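Local coordinates for protein neurotoxin (Clostridium botulinum, PDB 2QN0) that acts as the zinc-dependent light chain protease of botulinum neurotoxin type C1, probably cleaving two different neuronal SNARE proteins, at residues Asn134-Val138 with Gly150-Pro154; Glu269-Phe273 with Asn371-Tyr375; Arg328-Phe332 with Glu349-Glu353; Thr381-Asn386 with Ala420-Val424. The contacts are given in a common frame with arbitrary orientation. Residue numbers count along the deposited sequence, not the author numbering.

Contact 1 (Asn134-Val138 with Gly150-Pro154); sequences NSVDV and GSINP
Val138, Val136 and Ile152 bury the most surface where Asn134-Val138 runs antiparallel to Gly150-Pro154, strands 136-138 and 150-152 approaching to 4.3 Å at 131°. Val136 faces Ile152 in a hydrogen-bonded pair with CA atoms 5.5 Å apart: Val136 N donates to Ile152 O (2.9 Å), and Ile152 N to Val136 O (3.0 Å). Val138 with Gly150 is also a hydrogen-bonded pair, but a single bond crosses the two segments there, from Val138 N to Gly150 O at 2.8 Å. Between them Asp137 and Ser151 form a non-hydrogen-bonded pair, CA atoms 4.3 Å apart. These are the open ends of a beta hairpin, strands 136-141 and 146-152, whose second strand is outermost in a mixed sheet. On the face carrying the valines, Val136 (chi1 m) sets CG2 3.4 Å from Ile152 CG1 and 3.8 Å from Pro154 CD, while Val138 (chi1 t) brings CG2 to 3.8 Å from Ile152 CG2. Ile152 is p, t. All three side chains touch Leu22 of the adjoining strand 19-23. On the other face lies Asp137, which hydrogen-bonds His25 and forms a salt bridge with Lys148. A water donates to both Asn134 O (2.7 Å) and Pro154 O (2.8 Å).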
# COMPACT_ATOMS: atom_id res chain seq x y z
N ASN A 134 -0.11 -8.54 -13.89
CA ASN A 134 -1.37 -7.81 -13.69
C ASN A 134 -2.59 -8.72 -13.55
O ASN A 134 -3.61 -8.30 -12.99
CB ASN A 134 -1.60 -6.82 -14.83
CG ASN A 134 -0.74 -5.57 -14.70
OD1 ASN A 134 -0.01 -5.39 -13.72
ND2 ASN A 134 -0.83 -4.69 -15.69
N SER A 135 -2.50 -9.94 -14.06
CA SER A 135 -3.62 -10.87 -13.94
C SER A 135 -3.20 -12.04 -13.06
O SER A 135 -2.05 -12.49 -13.12
CB SER A 135 -4.07 -11.36 -15.32
OG SER A 135 -3.08 -12.15 -15.96
N VAL A 136 -4.11 -12.52 -12.23
CA VAL A 136 -3.81 -13.64 -11.34
C VAL A 136 -4.79 -14.78 -11.58
O VAL A 136 -5.97 -14.54 -11.85
CB VAL A 136 -3.87 -13.21 -9.85
CG1 VAL A 136 -2.88 -12.07 -9.60
CG2 VAL A 136 -5.27 -12.78 -9.48
N ASP A 137 -4.30 -16.01 -11.50
CA ASP A 137 -5.14 -17.18 -11.74
C ASP A 137 -6.14 -17.46 -10.63
O ASP A 137 -5.82 -17.35 -9.44
CB ASP A 137 -4.29 -18.44 -11.93
CG ASP A 137 -3.38 -18.37 -13.13
OD1 ASP A 137 -3.67 -17.60 -14.07
OD2 ASP A 137 -2.38 -19.12 -13.14
N VAL A 138 -7.34 -17.84 -11.04
CA VAL A 138 -8.39 -18.22 -10.10
C VAL A 138 -8.40 -19.75 -10.22
O VAL A 138 -8.50 -20.28 -11.33
CB VAL A 138 -9.76 -17.66 -10.52
CG1 VAL A 138 -10.84 -18.15 -9.56
CG2 VAL A 138 -9.72 -16.14 -10.52
N GLY A 150 -9.98 -19.51 -14.55
CA GLY A 150 -9.99 -18.18 -15.11
C GLY A 150 -9.00 -17.29 -14.38
O GLY A 150 -8.08 -17.77 -13.73
N SER A 151 -9.18 -15.98 -14.50
CA SER A 151 -8.29 -15.06 -13.82
C SER A 151 -8.97 -13.73 -13.53
O SER A 151 -10.04 -13.44 -14.07
CB SER A 151 -7.03 -14.83 -14.66
OG SER A 151 -7.34 -14.43 -15.98
N ILE A 152 -8.37 -12.96 -12.63
CA ILE A 152 -8.90 -11.64 -12.29
C ILE A 152 -7.73 -10.65 -12.33
O ILE A 152 -6.57 -11.05 -12.32
CB ILE A 152 -9.55 -11.61 -10.88
CG1 ILE A 152 -8.54 -12.00 -9.81
CG2 ILE A 152 -10.77 -12.52 -10.85
CD1 ILE A 152 -9.01 -11.70 -8.39
N ASN A 153 -8.06 -9.37 -12.36
CA ASN A 153 -7.04 -8.33 -12.42
C ASN A 153 -7.14 -7.38 -11.23
O ASN A 153 -7.73 -6.31 -11.32
CB ASN A 153 -7.17 -7.53 -13.71
CG ASN A 153 -6.54 -8.23 -14.90
OD1 ASN A 153 -6.76 -9.42 -15.14
ND2 ASN A 153 -5.76 -7.48 -15.68
N PRO A 154 -6.57 -7.78 -10.08
CA PRO A 154 -6.62 -6.90 -8.91
C PRO A 154 -5.74 -5.69 -9.20
O PRO A 154 -4.82 -5.78 -10.02
CB PRO A 154 -6.00 -7.75 -7.80
CG PRO A 154 -6.14 -9.17 -8.29
CD PRO A 154 -5.88 -9.04 -9.76
O HOH W 1 -3.64 -5.64 -12.51

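Contact 2 (Glu269-Phe273 with Asn371-Tyr375); sequences EIYAF and NRKIY. With ZN (zinc ion), chain B.
The side chain of Phe273, in the t rotamer with chi2 near 74°, reaches from the end of helix 267-273 into the bend of the irregular segment Asn371-Tyr375. Its CZ lies 3.6 Å from Arg372 O and 3.5 Å from Lys373 O, both carbonyls meeting the ring edge. Over one ring face pass Ile374 C, 3.6 Å from Phe273 CZ, and Tyr375 N, 3.6 Å from Phe273 CE2. Tyr375 (chi1 t, chi2 70°) adds a CH-pi contact, its CB 4.2 Å from the centroid of the Phe273 ring; the two CA atoms are 6.3 Å apart. One helical turn earlier, Glu269 belongs to the zinc site of this clostridial neurotoxin protease: OE1 binds the zinc ion at 2.1 Å, alongside His229, His233 and a water also at 2.1 Å. The CA-to-CB bond of Glu269 points toward the loop, and CB makes a CH-pi contact over the Tyr375 ring face, 4.2 Å from the centroid; with chi1 and chi2 both m, Glu269 CD comes to 3.3 Å from Tyr375 OH. The phenol thus lines the metal site. Arg372 (chi1 p, then extended) passes NE 3.8 Å from Phe273 CE1, and its guanidinium forms a salt bridge with Glu360, to which Asn371 ND2 is also hydrogen-bonded.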
# COMPACT_ATOMS: atom_id res chain seq x y z
N GLU A 269 9.82 7.23 -0.62
CA GLU A 269 9.40 7.32 0.78
C GLU A 269 9.06 8.76 1.12
O GLU A 269 8.10 9.04 1.85
CB GLU A 269 10.51 6.82 1.71
CG GLU A 269 10.81 5.34 1.59
CD GLU A 269 9.58 4.49 1.90
OE1 GLU A 269 8.61 5.05 2.43
OE2 GLU A 269 9.61 3.28 1.61
N ILE A 270 9.86 9.69 0.62
CA ILE A 270 9.63 11.10 0.88
C ILE A 270 8.25 11.53 0.38
O ILE A 270 7.54 12.28 1.05
CB ILE A 270 10.74 11.97 0.22
CG1 ILE A 270 12.07 11.74 0.95
CG2 ILE A 270 10.35 13.45 0.26
CD1 ILE A 270 13.24 12.53 0.38
N TYR A 271 7.86 11.06 -0.80
CA TYR A 271 6.55 11.42 -1.33
C TYR A 271 5.42 10.72 -0.57
O TYR A 271 4.38 11.32 -0.31
CB TYR A 271 6.45 11.10 -2.82
CG TYR A 271 6.99 12.21 -3.69
CD1 TYR A 271 6.66 13.55 -3.45
CD2 TYR A 271 7.81 11.93 -4.78
CE1 TYR A 271 7.14 14.58 -4.27
CE2 TYR A 271 8.29 12.95 -5.61
CZ TYR A 271 7.95 14.26 -5.35
OH TYR A 271 8.40 15.26 -6.18
N ALA A 272 5.62 9.45 -0.22
CA ALA A 272 4.60 8.71 0.51
C ALA A 272 4.34 9.37 1.87
O ALA A 272 3.20 9.43 2.35
CB ALA A 272 5.03 7.26 0.70
N PHE A 273 5.41 9.87 2.50
CA PHE A 273 5.27 10.53 3.80
C PHE A 273 4.73 11.94 3.60
O PHE A 273 3.75 12.34 4.25
CB PHE A 273 6.61 10.58 4.53
CG PHE A 273 6.51 11.15 5.92
CD1 PHE A 273 5.94 10.40 6.95
CD2 PHE A 273 6.89 12.46 6.17
CE1 PHE A 273 5.76 10.96 8.22
CE2 PHE A 273 6.72 13.03 7.44
CZ PHE A 273 6.15 12.27 8.46
N ASN A 371 1.26 11.66 15.26
CA ASN A 371 2.06 10.89 14.33
C ASN A 371 3.50 11.39 14.33
O ASN A 371 3.80 12.47 14.83
CB ASN A 371 1.47 10.99 12.91
CG ASN A 371 2.10 9.99 11.95
OD1 ASN A 371 2.28 8.82 12.30
ND2 ASN A 371 2.41 10.43 10.73
N ARG A 372 4.39 10.58 13.77
CA ARG A 372 5.80 10.95 13.69
C ARG A 372 5.91 12.24 12.90
O ARG A 372 5.15 12.46 11.95
CB ARG A 372 6.60 9.83 13.01
CG ARG A 372 6.03 9.38 11.66
CD ARG A 372 6.79 8.16 11.13
NE ARG A 372 6.18 7.62 9.92
CZ ARG A 372 6.60 6.52 9.31
NH1 ARG A 372 7.63 5.83 9.79
NH2 ARG A 372 5.98 6.09 8.21
N LYS A 373 6.83 13.11 13.30
CA LYS A 373 7.01 14.38 12.62
C LYS A 373 7.70 14.21 11.27
O LYS A 373 7.43 14.95 10.32
CB LYS A 373 7.83 15.32 13.50
CG LYS A 373 7.96 16.73 12.94
CD LYS A 373 8.70 17.63 13.92
CE LYS A 373 8.83 19.04 13.38
NZ LYS A 373 9.57 19.91 14.34
N ILE A 374 8.61 13.24 11.19
CA ILE A 374 9.33 12.95 9.96
C ILE A 374 9.39 11.44 9.74
O ILE A 374 9.26 10.67 10.69
CB ILE A 374 10.79 13.49 10.00
CG1 ILE A 374 11.47 13.05 11.29
CG2 ILE A 374 10.79 15.00 9.84
CD1 ILE A 374 12.96 13.38 11.34
N TYR A 375 9.58 11.03 8.50
CA TYR A 375 9.65 9.61 8.17
C TYR A 375 10.79 8.94 8.93
O TYR A 375 10.67 7.79 9.36
CB TYR A 375 9.86 9.43 6.66
CG TYR A 375 9.96 7.99 6.24
CD1 TYR A 375 8.84 7.15 6.27
CD2 TYR A 375 11.17 7.45 5.81
CE1 TYR A 375 8.94 5.81 5.89
CE2 TYR A 375 11.28 6.12 5.42
CZ TYR A 375 10.15 5.30 5.46
OH TYR A 375 10.25 3.98 5.08
ZN ZN B . 7.02 3.73 2.40
O HOH W 2 7.03 1.78 3.13

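Contact 3 (Arg328-Phe332 with Glu349-Glu353); sequences RKYRF and ELYNE
A Schellman motif ends helix 319-330, and its C-prime residue, Arg331, carries the contact to helix 344-357. Arg331 has phi/psi of 59/41°, Phe332 N turns back to Ile327 O, and Arg331 N makes a weak hydrogen bond of 3.2 Å to Arg328 O. At this left-handed residue the CA-to-CB bond points toward segment Glu349-Glu353, which is helical throughout; the nearest CA atoms, those of Arg331 and Leu350, are 8.0 Å apart.

The charged part is a two-pronged salt bridge. Arg331 (chi1 m, the rest t) stretches out so that NH1 donates to Glu353 OE2 and NH2 to Glu353 OE1, each at 3.1 Å, with the carboxylate meeting the guanidinium at its edge. Glu353, m at chi1 and t at chi2, has a second cationic partner, Arg109, on helix 101-112.

Leu350 (chi1 t, chi2 p) makes the van der Waals contacts. Its CD1 lies over one face of the guanidinium, 3.8 Å from Arg331 CZ, while CD2 approaches the helix end, 4.2 Å from Lys329 O and 4.1 Å from Tyr330 O.

Glu349 OE1 is 4.1 Å from Arg331 NH1, beyond a salt bridge, but one water joins them, accepting from Arg331 NH1 at 2.8 Å and donating to Glu349 OE1 at 2.7 Å.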
# COMPACT_ATOMS: atom_id res chain seq x y z
N ARG A 328 -10.39 8.54 -18.46
CA ARG A 328 -10.84 9.12 -17.20
C ARG A 328 -9.76 9.01 -16.12
O ARG A 328 -9.56 9.94 -15.34
CB ARG A 328 -12.12 8.43 -16.70
CG ARG A 328 -13.37 8.76 -17.52
CD ARG A 328 -14.64 8.31 -16.78
NE ARG A 328 -14.76 6.85 -16.68
CZ ARG A 328 -15.27 6.07 -17.63
NH1 ARG A 328 -15.71 6.60 -18.77
NH2 ARG A 328 -15.35 4.76 -17.44
N LYS A 329 -9.07 7.88 -16.08
CA LYS A 329 -8.01 7.66 -15.10
C LYS A 329 -6.94 8.74 -15.17
O LYS A 329 -6.61 9.38 -14.16
CB LYS A 329 -7.33 6.30 -15.35
CG LYS A 329 -6.06 6.08 -14.53
CD LYS A 329 -5.34 4.80 -14.94
CE LYS A 329 -4.04 4.62 -14.16
NZ LYS A 329 -3.24 3.47 -14.69
N TYR A 330 -6.40 8.94 -16.36
CA TYR A 330 -5.34 9.92 -16.58
C TYR A 330 -5.82 11.35 -16.78
O TYR A 330 -5.01 12.27 -16.91
CB TYR A 330 -4.50 9.48 -17.79
CG TYR A 330 -3.81 8.15 -17.60
CD1 TYR A 330 -2.78 8.00 -16.67
CD2 TYR A 330 -4.17 7.03 -18.35
CE1 TYR A 330 -2.13 6.79 -16.50
CE2 TYR A 330 -3.53 5.81 -18.19
CZ TYR A 330 -2.51 5.69 -17.26
OH TYR A 330 -1.85 4.49 -17.09
N ARG A 331 -7.14 11.53 -16.79
CA ARG A 331 -7.75 12.85 -16.98
C ARG A 331 -7.32 13.49 -18.29
O ARG A 331 -7.05 14.69 -18.36
CB ARG A 331 -7.39 13.76 -15.80
CG ARG A 331 -7.88 13.21 -14.46
CD ARG A 331 -7.60 14.15 -13.31
NE ARG A 331 -7.97 13.53 -12.03
CZ ARG A 331 -7.82 14.12 -10.85
NH1 ARG A 331 -7.31 15.34 -10.77
NH2 ARG A 331 -8.18 13.48 -9.74
N PHE A 332 -7.28 12.68 -19.34
CA PHE A 332 -6.91 13.18 -20.66
C PHE A 332 -8.10 13.91 -21.26
O PHE A 332 -9.22 13.83 -20.75
CB PHE A 332 -6.52 12.02 -21.59
CG PHE A 332 -5.23 11.34 -21.22
CD1 PHE A 332 -4.20 12.04 -20.60
CD2 PHE A 332 -5.03 10.00 -21.55
CE1 PHE A 332 -2.98 11.42 -20.33
CE2 PHE A 332 -3.81 9.37 -21.28
CZ PHE A 332 -2.78 10.09 -20.67
N GLU A 349 -2.24 19.18 -11.87
CA GLU A 349 -3.14 19.07 -10.74
C GLU A 349 -3.17 17.64 -10.21
O GLU A 349 -3.10 17.41 -9.00
CB GLU A 349 -4.55 19.50 -11.15
CG GLU A 349 -5.61 19.30 -10.07
CD GLU A 349 -6.99 19.74 -10.52
OE1 GLU A 349 -7.42 19.32 -11.62
OE2 GLU A 349 -7.65 20.50 -9.78
N LEU A 350 -3.25 16.67 -11.13
CA LEU A 350 -3.27 15.26 -10.75
C LEU A 350 -1.96 14.86 -10.08
O LEU A 350 -1.95 14.24 -9.01
CB LEU A 350 -3.50 14.39 -11.99
CG LEU A 350 -3.41 12.87 -11.77
CD1 LEU A 350 -4.46 12.44 -10.75
CD2 LEU A 350 -3.63 12.16 -13.10
N TYR A 351 -0.84 15.23 -10.71
CA TYR A 351 0.46 14.89 -10.16
C TYR A 351 0.62 15.45 -8.75
O TYR A 351 1.15 14.78 -7.87
CB TYR A 351 1.58 15.42 -11.05
CG TYR A 351 2.94 14.83 -10.73
CD1 TYR A 351 3.33 13.60 -11.27
CD2 TYR A 351 3.82 15.48 -9.87
CE1 TYR A 351 4.58 13.05 -10.97
CE2 TYR A 351 5.06 14.93 -9.56
CZ TYR A 351 5.43 13.72 -10.11
OH TYR A 351 6.66 13.17 -9.80
N ASN A 352 0.15 16.68 -8.54
CA ASN A 352 0.26 17.30 -7.22
C ASN A 352 -0.57 16.54 -6.20
O ASN A 352 -0.14 16.33 -5.07
CB ASN A 352 -0.20 18.76 -7.28
CG ASN A 352 -0.05 19.45 -5.94
OD1 ASN A 352 -1.03 19.73 -5.25
ND2 ASN A 352 1.19 19.72 -5.55
N GLU A 353 -1.78 16.13 -6.59
CA GLU A 353 -2.64 15.37 -5.70
C GLU A 353 -1.96 14.09 -5.25
O GLU A 353 -1.88 13.79 -4.06
CB GLU A 353 -3.94 14.99 -6.41
CG GLU A 353 -5.00 16.08 -6.45
CD GLU A 353 -6.19 15.66 -7.28
OE1 GLU A 353 -6.55 14.46 -7.25
OE2 GLU A 353 -6.78 16.54 -7.96
O HOH W 3 -6.64 17.12 -12.88

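Contact 4 (Thr381-Asn386 with Ala420-Val424); sequences TPVTAN and ALRKV
Thr381 opens the first segment with its CG2 4.1 Å from Lys423 CB, and a water donates to Thr381 O (2.7 Å) while accepting from Lys423 NZ (2.7 Å). At Pro382 the backbone pairing begins: Pro382 O accepts from Val424 N at 3.0 Å, and Pro382 CB lies 4.1 Å from Val424 CG1. Val383 (phi/psi -127/166°) faces Lys423 in a non-hydrogen-bonded pair, CA atoms 4.1 Å apart with diverging side chains; Val383 CA also makes a CA-H...O contact with Arg422 O at 3.1 Å. Thr384 follows in a hydrogen-bonded pair with Arg422, CA atoms 5.5 Å apart, in which Thr384 N donates to Arg422 O (2.8 Å) and Arg422 N to Thr384 O (3.0 Å). The methyl of Thr384 (chi1 t) lies over the guanidinium of Arg422, CG2 to NE 3.7 Å, while its hydroxyl is hydrogen-bonded to Arg197 O. Ala385 places CB 3.5 Å from Ala420 O and 4.2 Å from Leu421 CD2. Asn386 (chi1 m) then accepts from Arg422, NH2 to OD1 3.1 Å; Arg422 reaches it with chi1 p, chi2 and chi3 t, and chi4 -75°. One water accepts from Asn386 N at 2.9 Å and donates to Ala420 O at 2.7 Å. The arrangement is a small two-stranded antiparallel sheet, strands 383-384 and 422-423, closing a long irregular loop near the C terminus of the modelled chain.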
# COMPACT_ATOMS: atom_id res chain seq x y z
N THR A 381 10.64 0.75 21.14
CA THR A 381 10.10 -0.60 21.05
C THR A 381 8.69 -0.56 20.48
O THR A 381 7.85 0.22 20.94
CB THR A 381 10.06 -1.30 22.42
OG1 THR A 381 11.37 -1.26 23.01
CG2 THR A 381 9.64 -2.76 22.27
N PRO A 382 8.41 -1.38 19.46
CA PRO A 382 7.08 -1.41 18.84
C PRO A 382 6.03 -1.92 19.83
O PRO A 382 6.35 -2.67 20.75
CB PRO A 382 7.26 -2.40 17.68
CG PRO A 382 8.73 -2.31 17.37
CD PRO A 382 9.34 -2.26 18.74
N VAL A 383 4.79 -1.49 19.64
CA VAL A 383 3.70 -1.92 20.51
C VAL A 383 2.57 -2.47 19.66
O VAL A 383 2.55 -2.30 18.45
CB VAL A 383 3.14 -0.75 21.37
CG1 VAL A 383 4.21 -0.24 22.33
CG2 VAL A 383 2.65 0.38 20.47
N THR A 384 1.65 -3.17 20.31
CA THR A 384 0.50 -3.71 19.60
C THR A 384 -0.71 -3.59 20.52
O THR A 384 -0.58 -3.14 21.66
CB THR A 384 0.72 -5.19 19.18
OG1 THR A 384 -0.34 -5.59 18.30
CG2 THR A 384 0.74 -6.11 20.40
N ALA A 385 -1.87 -3.96 20.01
CA ALA A 385 -3.10 -3.86 20.79
C ALA A 385 -4.18 -4.67 20.10
O ALA A 385 -4.03 -5.08 18.95
CB ALA A 385 -3.53 -2.40 20.90
N ASN A 386 -5.28 -4.91 20.82
CA ASN A 386 -6.40 -5.66 20.27
C ASN A 386 -7.30 -4.64 19.61
O ASN A 386 -8.31 -4.21 20.18
CB ASN A 386 -7.14 -6.40 21.38
CG ASN A 386 -6.21 -7.22 22.25
OD1 ASN A 386 -5.36 -7.96 21.74
ND2 ASN A 386 -6.37 -7.11 23.56
N ALA A 420 -3.88 -0.27 27.17
CA ALA A 420 -4.31 -1.17 26.10
C ALA A 420 -3.14 -1.41 25.14
O ALA A 420 -3.13 -2.39 24.40
CB ALA A 420 -5.50 -0.58 25.35
N LEU A 421 -2.17 -0.51 25.16
CA LEU A 421 -1.00 -0.63 24.30
C LEU A 421 0.07 -1.44 25.03
O LEU A 421 0.41 -1.14 26.17
CB LEU A 421 -0.43 0.76 23.98
CG LEU A 421 -1.35 1.75 23.26
CD1 LEU A 421 -0.69 3.12 23.18
CD2 LEU A 421 -1.66 1.22 21.86
N ARG A 422 0.58 -2.48 24.38
CA ARG A 422 1.61 -3.31 24.99
C ARG A 422 2.82 -3.49 24.08
O ARG A 422 2.68 -3.58 22.86
CB ARG A 422 1.04 -4.68 25.38
CG ARG A 422 0.43 -5.45 24.23
CD ARG A 422 0.01 -6.86 24.66
NE ARG A 422 -0.59 -7.61 23.55
CZ ARG A 422 -1.81 -7.41 23.08
NH1 ARG A 422 -2.59 -6.48 23.62
NH2 ARG A 422 -2.26 -8.12 22.06
N LYS A 423 4.01 -3.54 24.67
CA LYS A 423 5.21 -3.74 23.88
C LYS A 423 5.11 -5.13 23.25
O LYS A 423 4.57 -6.05 23.87
CB LYS A 423 6.46 -3.67 24.77
CG LYS A 423 6.73 -2.30 25.37
CD LYS A 423 8.04 -2.30 26.14
CE LYS A 423 8.24 -1.00 26.90
NZ LYS A 423 8.22 0.18 26.00
N VAL A 424 5.61 -5.28 22.03
CA VAL A 424 5.56 -6.57 21.36
C VAL A 424 6.52 -7.54 22.04
O VAL A 424 7.40 -7.13 22.79
CB VAL A 424 5.96 -6.44 19.86
CG1 VAL A 424 5.03 -5.47 19.16
CG2 VAL A 424 7.41 -6.00 19.74
O HOH W 4 7.86 1.14 23.48
O HOH W 5 10.19 1.69 24.47
O HOH W 6 -5.16 -4.05 23.60

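How the contacts relate
From the N terminus, contact 1 comes first, closing a short hairpin at one border of the mixed sheet. Contact 2 then closes a loop of 97 mostly helical residues, returning the chain to helix 267-273, which supplies the glutamate ligand of the zinc. Contact 3 is nested inside that loop and joins two of its helices; its nearest atoms are about 5 Å from those of contact 2, without touching. Contact 4 opens only after contact 2 has closed, and encloses 33 residues lacking helix or strand. No two contacts cross. Contacts 3 and 4 lie on opposite sides of the chain's centre, their centres about 39 Å apart, as do contacts 1 and 4, at about 37 Å.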